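Local coordinates for TRNA threonylcarbamoyladenosine dehydratase (Escherichia coli, PDB 4D79) that catalyses the ATP-dependent dehydration of threonylcarbamoyladenosine at position 37 of tRNAs reading codons that begin with adenine, forming the cyclic derivative, at the potassium ion site and the interface of chains A and B. Numbering follows the deposited sequence. Chains: chain A/B, TRNA threonylcarbamoyladenosine dehydratase.

Contact 1: the potassium ion site. Residues chain A 154, 156, 158-160, 173-175, 206-209. With K (potassium ion), chain C.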
loop_
_atom_site.group_PDB
_atom_site.type_symbol
_atom_site.label_atom_id
_atom_site.label_comp_id
_atom_site.label_asym_id
_atom_site.label_seq_id
_atom_site.Cartn_x
_atom_site.Cartn_y
_atom_site.Cartn_z
ATOM N N GLY A 154 14.279 -7.155 4.897
ATOM C CA GLY A 154 14.659 -5.759 4.723
ATOM C C GLY A 154 13.857 -5.113 3.603
ATOM O O GLY A 154 13.829 -5.600 2.466
ATOM N N GLY A 156 14.132 -1.585 3.097
ATOM C CA GLY A 156 14.862 -0.438 2.609
ATOM C C GLY A 156 15.743 -0.760 1.426
ATOM O O GLY A 156 16.042 -1.916 1.115
ATOM N N GLN A 158 15.161 -0.416 -1.680
ATOM C CA GLN A 158 14.465 -1.088 -2.773
ATOM C C GLN A 158 13.417 -0.164 -3.361
ATOM O O GLN A 158 12.755 0.585 -2.634
ATOM C CB GLN A 158 13.838 -2.390 -2.243
ATOM C CG GLN A 158 14.938 -3.410 -1.953
ATOM C CD GLN A 158 14.512 -4.512 -1.048
ATOM O OE1 GLN A 158 14.532 -5.673 -1.432
ATOM N NE2 GLN A 158 14.126 -4.164 0.171
ATOM N N ILE A 159 13.261 -0.215 -4.686
ATOM C CA ILE A 159 12.318 0.670 -5.358
ATOM C C ILE A 159 11.182 -0.048 -6.067
ATOM O O ILE A 159 10.275 0.638 -6.540
ATOM C CB ILE A 159 13.025 1.606 -6.355
ATOM C CG1 ILE A 159 13.618 0.810 -7.526
ATOM C CG2 ILE A 159 14.126 2.417 -5.645
ATOM C CD1 ILE A 159 14.032 1.710 -8.711
ATOM N N ASP A 160 11.190 -1.377 -6.185
ATOM C CA ASP A 160 10.216 -2.078 -7.033
ATOM C C ASP A 160 9.206 -2.893 -6.216
ATOM O O ASP A 160 9.503 -4.026 -5.812
ATOM C CB ASP A 160 10.939 -2.989 -8.018
ATOM C CG ASP A 160 9.981 -3.655 -9.004
ATOM O OD1 ASP A 160 8.746 -3.385 -8.981
ATOM O OD2 ASP A 160 10.473 -4.479 -9.778
ATOM N N ILE A 173 16.427 -14.618 -0.861
ATOM C CA ILE A 173 17.648 -14.178 -1.522
ATOM C C ILE A 173 17.664 -12.659 -1.547
ATOM O O ILE A 173 16.638 -11.999 -1.376
ATOM C CB ILE A 173 17.762 -14.738 -2.952
ATOM C CG1 ILE A 173 16.532 -14.329 -3.773
ATOM C CG2 ILE A 173 17.860 -16.235 -2.912
ATOM C CD1 ILE A 173 16.718 -14.473 -5.247
ATOM N N GLN A 174 18.852 -12.110 -1.787
ATOM C CA GLN A 174 19.022 -10.674 -1.957
ATOM C C GLN A 174 18.459 -9.911 -0.766
ATOM O O GLN A 174 17.896 -8.833 -0.914
ATOM C CB GLN A 174 18.359 -10.190 -3.248
ATOM C CG GLN A 174 18.996 -10.716 -4.502
ATOM C CD GLN A 174 20.381 -10.164 -4.732
ATOM O OE1 GLN A 174 20.844 -9.267 -4.015
ATOM N NE2 GLN A 174 21.058 -10.701 -5.733
ATOM N N ASP A 175 18.599 -10.472 0.431
ATOM C CA ASP A 175 18.021 -9.872 1.635
ATOM C C ASP A 175 18.993 -10.087 2.789
ATOM O O ASP A 175 18.988 -11.138 3.451
ATOM C CB ASP A 175 16.647 -10.447 1.965
ATOM C CG ASP A 175 15.916 -9.617 2.999
ATOM O OD1 ASP A 175 16.574 -9.068 3.904
ATOM O OD2 ASP A 175 14.684 -9.556 2.956
ATOM N N SER A 206 11.969 -9.265 -0.840
ATOM C CA SER A 206 11.985 -8.892 -2.243
ATOM C C SER A 206 13.227 -9.454 -2.895
ATOM O O SER A 206 14.308 -9.442 -2.298
ATOM C CB SER A 206 11.946 -7.380 -2.438
ATOM O OG SER A 206 12.197 -7.060 -3.794
ATOM N N THR A 207 13.059 -9.946 -4.126
ATOM C CA THR A 207 14.183 -10.395 -4.923
ATOM C C THR A 207 15.022 -9.239 -5.474
ATOM O O THR A 207 16.065 -9.499 -6.059
ATOM C CB THR A 207 13.709 -11.266 -6.083
ATOM O OG1 THR A 207 12.699 -10.569 -6.819
ATOM C CG2 THR A 207 13.181 -12.617 -5.572
ATOM N N GLU A 208 14.612 -7.985 -5.316
ATOM C CA GLU A 208 15.389 -6.875 -5.853
ATOM C C GLU A 208 16.721 -6.741 -5.122
ATOM O O GLU A 208 16.776 -6.822 -3.901
ATOM C CB GLU A 208 14.576 -5.577 -5.734
ATOM C CG GLU A 208 15.243 -4.337 -6.229
ATOM C CD GLU A 208 14.422 -3.091 -5.938
ATOM O OE1 GLU A 208 13.263 -3.206 -5.485
ATOM O OE2 GLU A 208 14.943 -1.989 -6.159
ATOM N N ALA A 209 17.802 -6.530 -5.873
ATOM C CA ALA A 209 19.096 -6.258 -5.260
ATOM C C ALA A 209 19.091 -4.881 -4.597
ATOM O O ALA A 209 18.506 -3.916 -5.110
ATOM C CB ALA A 209 20.217 -6.337 -6.298
HETATM K K K C . 15.937 -7.638 -1.657
HETATM O O HOH W 1 13.988 -8.143 1.050
#
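Three stretches of chain A converge on this partly occupied potassium ion: the loop after strand 149-152, the turn before helix 176-189, and the end of strand 202-206 with the loop that follows. The backbone carbonyl oxygens of A:Gln174, A:Ser206 and A:Glu208 meet the metal, A:Gln174 O at 2.4 Å, and the amide oxygen OE1 of A:Gln158 joins them, also 2.4 Å from K. The seen ligands approximate a square pyramid. Neutral oxygens suit a monovalent cation, though these distances are short for potassium, and a glutamine can offer one while its amide nitrogen is tied elsewhere. A:Gln158 runs extended beyond CG (chi2 161°); NE2 then donates to A:Gly154 O at 2.7 Å, a bond lying in the amide plane but above the carbonyl plane, which helps fix the flip that points OE1 at K. A:Glu208 turns its carboxylate away from the ion. Its OE2 takes A:Ile159 N on the syn lone pair at 2.9 Å, and A:Asp160 N meets OE1 from above the carboxylate plane. A:Ser206 OG, anti to its backbone N (chi1 170°), accepts the N-H of A:Glu208 at 3.0 Å from N and so steadies the peptide between two ligands. Water 1, held by A:Gly154 O and, nearly straight, by A:Ser206 N, faces K with its oxygen 3.4 Å away, only a distant ligand. By tying separate loops together, the ion probably stabilises this part of the subunit.

Contact 2: the interface of chains A and B. Residues chain A 44, 47, 73-74, 76-77, 92; chain B 44, 47, 51, 74, 92, 96, 250.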
loop_
_atom_site.group_PDB
_atom_site.type_symbol
_atom_site.label_atom_id
_atom_site.label_comp_id
_atom_site.label_asym_id
_atom_site.label_seq_id
_atom_site.Cartn_x
_atom_site.Cartn_y
_atom_site.Cartn_z
ATOM N N TRP A 44 1.562 0.420 7.971
ATOM C CA TRP A 44 0.636 0.077 6.889
ATOM C C TRP A 44 -0.032 -1.274 7.116
ATOM O O TRP A 44 -1.195 -1.468 6.742
ATOM C CB TRP A 44 1.372 0.069 5.550
ATOM C CG TRP A 44 2.137 1.350 5.312
ATOM C CD1 TRP A 44 3.439 1.597 5.662
ATOM C CD2 TRP A 44 1.633 2.568 4.764
ATOM N NE1 TRP A 44 3.790 2.894 5.312
ATOM C CE2 TRP A 44 2.706 3.509 4.761
ATOM C CE3 TRP A 44 0.402 2.955 4.231
ATOM C CZ2 TRP A 44 2.560 4.802 4.296
ATOM C CZ3 TRP A 44 0.283 4.260 3.713
ATOM C CH2 TRP A 44 1.339 5.152 3.775
ATOM N N GLU A 47 -2.929 -0.483 9.414
ATOM C CA GLU A 47 -3.962 0.138 8.612
ATOM C C GLU A 47 -4.737 -0.897 7.829
ATOM O O GLU A 47 -5.970 -0.853 7.779
ATOM C CB GLU A 47 -3.300 1.149 7.661
ATOM C CG GLU A 47 -4.251 1.839 6.686
ATOM C CD GLU A 47 -4.875 3.122 7.217
ATOM O OE1 GLU A 47 -4.574 3.494 8.367
ATOM O OE2 GLU A 47 -5.669 3.771 6.470
ATOM N N GLN A 73 5.861 6.226 6.513
ATOM C CA GLN A 73 5.048 5.764 7.627
ATOM C C GLN A 73 3.743 6.537 7.641
ATOM O O GLN A 73 3.746 7.767 7.582
ATOM C CB GLN A 73 5.806 5.898 8.976
ATOM C CG GLN A 73 7.170 5.226 8.888
ATOM C CD GLN A 73 7.947 5.142 10.205
ATOM O OE1 GLN A 73 7.402 5.249 11.276
ATOM N NE2 GLN A 73 9.228 4.927 10.091
ATOM N N ILE A 74 2.629 5.803 7.717
ATOM C CA ILE A 74 1.318 6.385 7.511
ATOM C C ILE A 74 0.939 7.352 8.616
ATOM O O ILE A 74 0.104 8.250 8.393
ATOM C CB ILE A 74 0.228 5.289 7.392
ATOM C CG1 ILE A 74 -1.042 5.885 6.764
ATOM C CG2 ILE A 74 -0.078 4.590 8.731
ATOM C CD1 ILE A 74 -2.111 4.802 6.371
ATOM N N ALA A 76 2.978 9.540 10.015
ATOM C CA ALA A 76 3.914 10.675 10.017
ATOM C C ALA A 76 3.267 11.867 9.324
ATOM O O ALA A 76 3.322 12.008 8.099
ATOM C CB ALA A 76 5.210 10.285 9.327
ATOM N N LEU A 77 2.635 12.704 10.136
ATOM C CA LEU A 77 1.975 13.942 9.763
ATOM C C LEU A 77 2.501 15.014 10.700
ATOM O O LEU A 77 2.857 14.709 11.836
ATOM C CB LEU A 77 0.451 13.871 9.949
ATOM C CG LEU A 77 -0.313 12.786 9.184
ATOM C CD1 LEU A 77 -1.789 12.835 9.556
ATOM C CD2 LEU A 77 -0.132 12.890 7.709
ATOM N N ARG A 92 -5.973 6.334 14.977
ATOM C CA ARG A 92 -6.421 6.229 13.597
ATOM C C ARG A 92 -7.302 4.996 13.383
ATOM O O ARG A 92 -8.320 5.063 12.682
ATOM C CB ARG A 92 -5.198 6.221 12.676
ATOM C CG ARG A 92 -5.529 6.302 11.230
ATOM C CD ARG A 92 -4.287 6.473 10.348
ATOM N NE ARG A 92 -4.670 6.141 8.992
ATOM C CZ ARG A 92 -5.304 6.976 8.170
ATOM N NH1 ARG A 92 -5.613 8.201 8.559
ATOM N NH2 ARG A 92 -5.635 6.564 6.962
ATOM N N TRP B 44 -4.452 6.186 -2.416
ATOM C CA TRP B 44 -3.130 5.706 -2.041
ATOM C C TRP B 44 -2.055 6.197 -3.002
ATOM O O TRP B 44 -0.937 6.474 -2.569
ATOM C CB TRP B 44 -3.098 4.172 -1.962
ATOM C CG TRP B 44 -4.181 3.659 -1.141
ATOM C CD1 TRP B 44 -5.399 3.308 -1.583
ATOM C CD2 TRP B 44 -4.197 3.468 0.289
ATOM N NE1 TRP B 44 -6.175 2.891 -0.556
ATOM C CE2 TRP B 44 -5.472 2.972 0.613
ATOM C CE3 TRP B 44 -3.254 3.638 1.307
ATOM C CZ2 TRP B 44 -5.851 2.676 1.911
ATOM C CZ3 TRP B 44 -3.615 3.325 2.600
ATOM C CH2 TRP B 44 -4.903 2.854 2.897
ATOM N N GLU B 47 -1.257 9.608 -1.695
ATOM C CA GLU B 47 -0.447 9.442 -0.496
ATOM C C GLU B 47 1.006 9.163 -0.855
ATOM O O GLU B 47 1.929 9.795 -0.334
ATOM C CB GLU B 47 -1.017 8.307 0.365
ATOM C CG GLU B 47 -0.242 8.007 1.645
ATOM C CD GLU B 47 -0.674 8.863 2.815
ATOM O OE1 GLU B 47 -1.573 9.712 2.615
ATOM O OE2 GLU B 47 -0.141 8.654 3.941
ATOM N N ARG B 51 4.442 11.401 -0.085
ATOM C CA ARG B 51 5.475 10.840 0.763
ATOM C C ARG B 51 6.765 10.560 0.014
ATOM O O ARG B 51 7.751 10.168 0.636
ATOM C CB ARG B 51 4.979 9.560 1.443
ATOM C CG ARG B 51 3.865 9.827 2.467
ATOM C CD ARG B 51 3.707 8.684 3.472
ATOM N NE ARG B 51 2.625 9.007 4.382
ATOM C CZ ARG B 51 2.719 9.830 5.414
ATOM N NH1 ARG B 51 3.866 10.395 5.727
ATOM N NH2 ARG B 51 1.650 10.083 6.146
ATOM N N ILE B 74 -7.838 5.602 1.815
ATOM C CA ILE B 74 -7.077 6.073 2.964
ATOM C C ILE B 74 -7.770 7.221 3.696
ATOM O O ILE B 74 -7.502 7.441 4.883
ATOM C CB ILE B 74 -5.669 6.463 2.488
ATOM C CG1 ILE B 74 -4.722 6.641 3.694
ATOM C CG2 ILE B 74 -5.730 7.696 1.647
ATOM C CD1 ILE B 74 -3.297 6.855 3.334
ATOM N N ARG B 92 -4.823 16.263 3.953
ATOM C CA ARG B 92 -3.863 15.282 4.422
ATOM C C ARG B 92 -2.490 15.505 3.799
ATOM O O ARG B 92 -1.466 15.418 4.495
ATOM C CB ARG B 92 -4.372 13.886 4.109
ATOM C CG ARG B 92 -3.497 12.820 4.681
ATOM C CD ARG B 92 -4.106 11.425 4.498
ATOM N NE ARG B 92 -3.072 10.444 4.732
ATOM C CZ ARG B 92 -2.704 10.031 5.940
ATOM N NH1 ARG B 92 -3.325 10.489 7.030
ATOM N NH2 ARG B 92 -1.700 9.177 6.048
ATOM N N ILE B 96 1.289 16.059 5.396
ATOM C CA ILE B 96 2.460 15.269 5.060
ATOM C C ILE B 96 3.613 16.179 4.694
ATOM O O ILE B 96 4.727 16.037 5.212
ATOM C CB ILE B 96 2.145 14.285 3.928
ATOM C CG1 ILE B 96 1.192 13.174 4.458
ATOM C CG2 ILE B 96 3.439 13.657 3.384
ATOM C CD1 ILE B 96 0.681 12.234 3.385
ATOM N N PHE B 250 0.312 2.156 -5.562
ATOM C CA PHE B 250 1.743 2.233 -5.299
ATOM C C PHE B 250 2.558 1.773 -6.500
ATOM O O PHE B 250 3.592 2.387 -6.829
ATOM C CB PHE B 250 2.137 1.412 -4.061
ATOM C CG PHE B 250 1.588 1.932 -2.782
ATOM C CD1 PHE B 250 1.117 3.227 -2.674
ATOM C CD2 PHE B 250 1.554 1.114 -1.655
ATOM C CE1 PHE B 250 0.613 3.694 -1.499
ATOM C CE2 PHE B 250 1.048 1.597 -0.458
ATOM C CZ PHE B 250 0.602 2.856 -0.368
HETATM O O HOH W 2 -2.306 9.165 9.555
HETATM O O HOH W 3 -6.764 9.794 6.352
#
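Helices 42-51 and 85-96 of each subunit meet the loop around A:Ile74 and its twin across the two-fold axis. The tight part surrounds B:Arg51, whose guanidinium is sandwiched between A:Gln73 O over its centre and B:Ile96 CD1 on the other face. It clasps A:Ala76 O end-on, NH1 at 2.9 Å in the carbonyl plane and NH2 from above it, while its NE makes a salt bridge to OE2 of B:Glu47 at 2.8 Å. Nearby, A:Leu77 CD2 packs on B:Ile96 CG1 at 3.5 Å. B:Glu47, bent at chi2 (87°), also receives B:Arg92 side-on through NE and NH2; that NH2 serves both B:Glu47 OE2 and, across the interface, A:Ile74 O, 3.1 Å away on a lone pair. An alanine in place of B:Arg51 would probably loosen the loop at A:Ala76 and leave B:Glu47 less firmly held. Ordinary packing follows: the CD1 methyls of A:Ile74 and B:Ile74 meet tip to tip at 3.9 Å, and A:Trp44 presents its CH2 edge to B:Glu47 CG. The looser side is bridged by water: water 2 joins B:Arg92 NH1 to A:Ile74 O, and water 3 links A:Arg92 NH1 to B:Ile74 O. Arginine suits this place, its flat, many-donor group serving carboxylate, carbonyl and water together. The patch helps hold the homodimer together.

Contact 3: the interface of chains A and B. Residues chain A 157, 211, 213, 237-240; chain B 15, 18-19.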
loop_
_atom_site.group_PDB
_atom_site.type_symbol
_atom_site.label_atom_id
_atom_site.label_comp_id
_atom_site.label_asym_id
_atom_site.label_seq_id
_atom_site.Cartn_x
_atom_site.Cartn_y
_atom_site.Cartn_z
ATOM N N GLY A 157 16.189 0.306 0.775
ATOM C CA GLY A 157 17.087 0.200 -0.347
ATOM C C GLY A 157 16.485 -0.461 -1.551
ATOM O O GLY A 157 17.214 -0.962 -2.406
ATOM N N VAL A 211 19.856 -1.228 -3.252
ATOM C CA VAL A 211 20.362 0.013 -3.818
ATOM C C VAL A 211 21.065 0.718 -2.674
ATOM O O VAL A 211 20.411 1.148 -1.716
ATOM C CB VAL A 211 19.217 0.882 -4.376
ATOM C CG1 VAL A 211 19.721 2.228 -4.890
ATOM C CG2 VAL A 211 18.420 0.156 -5.460
ATOM N N PRO A 213 23.151 3.912 -1.026
ATOM C CA PRO A 213 23.116 5.354 -1.318
ATOM C C PRO A 213 24.344 5.863 -2.077
ATOM O O PRO A 213 25.439 5.902 -1.518
ATOM C CB PRO A 213 23.024 5.989 0.075
ATOM C CG PRO A 213 22.488 4.901 0.962
ATOM C CD PRO A 213 23.039 3.636 0.417
ATOM N N GLY A 237 21.886 5.054 6.830
ATOM C CA GLY A 237 21.867 3.807 6.088
ATOM C C GLY A 237 21.038 3.898 4.811
ATOM O O GLY A 237 21.057 4.904 4.108
ATOM N N PHE A 238 20.286 2.840 4.531
ATOM C CA PHE A 238 19.496 2.750 3.313
ATOM C C PHE A 238 18.359 3.759 3.303
ATOM O O PHE A 238 17.817 4.138 4.347
ATOM C CB PHE A 238 18.898 1.348 3.144
ATOM C CG PHE A 238 19.910 0.301 2.901
ATOM C CD1 PHE A 238 20.462 0.136 1.648
ATOM C CD2 PHE A 238 20.301 -0.549 3.920
ATOM C CE1 PHE A 238 21.405 -0.839 1.421
ATOM C CE2 PHE A 238 21.232 -1.522 3.692
ATOM C CZ PHE A 238 21.785 -1.669 2.440
ATOM N N GLY A 239 17.994 4.178 2.095
ATOM C CA GLY A 239 16.775 4.915 1.887
ATOM C C GLY A 239 15.591 3.978 1.840
ATOM O O GLY A 239 15.730 2.769 2.019
ATOM N N ALA A 240 14.403 4.558 1.666
ATOM C CA ALA A 240 13.171 3.763 1.578
ATOM C C ALA A 240 12.094 4.573 0.859
ATOM O O ALA A 240 12.152 5.804 0.795
ATOM C CB ALA A 240 12.671 3.313 2.954
ATOM N N GLY B 15 15.329 10.109 3.232
ATOM C CA GLY B 15 15.296 8.724 2.793
ATOM C C GLY B 15 14.976 8.561 1.314
ATOM O O GLY B 15 15.433 7.606 0.679
ATOM N N ARG B 18 18.273 9.248 -0.407
ATOM C CA ARG B 18 19.207 8.137 -0.207
ATOM C C ARG B 18 18.845 6.932 -1.063
ATOM O O ARG B 18 19.724 6.137 -1.397
ATOM C CB ARG B 18 19.267 7.719 1.267
ATOM C CG ARG B 18 19.938 8.784 2.168
ATOM C CD ARG B 18 20.379 8.231 3.519
ATOM N NE ARG B 18 19.360 7.398 4.140
ATOM C CZ ARG B 18 18.377 7.854 4.906
ATOM N NH1 ARG B 18 18.267 9.149 5.154
ATOM N NH2 ARG B 18 17.500 7.008 5.425
ATOM N N LEU B 19 17.594 6.832 -1.483
ATOM C CA LEU B 19 17.139 5.725 -2.304
ATOM C C LEU B 19 17.233 6.028 -3.802
ATOM O O LEU B 19 17.827 5.256 -4.553
ATOM C CB LEU B 19 15.697 5.397 -1.921
ATOM C CG LEU B 19 15.070 4.233 -2.699
ATOM C CD1 LEU B 19 15.831 2.939 -2.544
ATOM C CD2 LEU B 19 13.627 4.061 -2.275
HETATM O O HOH W 4 19.177 3.320 -0.299
#
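Water 4 is the best-held polar centre here, with three protein groups gripping it: A:Gly239 N at 2.8 Å (162° at the hydrogen), A:Val211 O at 2.9 Å and, from the partner subunit, B:Arg18 O at 3.1 Å. It thus joins two loops of chain A to the end of helix 7-20 of chain B, and the edge of the A:Phe238 ring lies in plane with it. From the same helix B:Arg18 leaves with CG anti to its carbonyl carbon (chi1 -69°) and bends at chi3 (-45°), which turns the guanidinium toward the carbonyls of A:Gly237 and A:Phe238. Its NH2 donates to A:Phe238 O at 3.1 Å, a straight bond lying in the guanidinium plane but reaching the carbonyl from above its plane, while NE makes a weak bond to A:Gly237 O. One guanidinium face rests against CA of B:Gly15. Arginine suits this place because its long chain packs against backbone while its tip serves carbonyls. B:Leu19, CG anti to the backbone N, forks between two segments: CD1 meets A:Gly157 CA at 3.7 Å and CD2 packs on A:Ala240. A:Gly239, with no side chain, lets its CA lie 3.8 Å from B:Arg18 CB. A:Pro213 lies alongside B:Arg18 O, its CB at 3.6 Å. The patch docks the N-terminal helix of one subunit on loops of the other, supporting the homodimer.

By the centres of their C-alpha atoms, contact 1 and contact 3 are about 12 Å apart, contact 2 and contact 3 about 19 Å, and contact 1 and contact 2 about 22 Å. Contacts 1 and 3 are close in sequence: A:Gly157 in contact 3 sits between A:Gly156 and A:Gln158 of contact 1, and A:Val211 follows shortly after A:Ala209. The ion may therefore steady loops that the partner's helix 7-20 packs against. Contact 2 uses other elements, helices 42-51 and 85-96, plus B:Phe250 of helix 242-266. Contacts 2 and 3 spread the dimer interface, each doubled by the two-fold; contact 1 sits within each subunit.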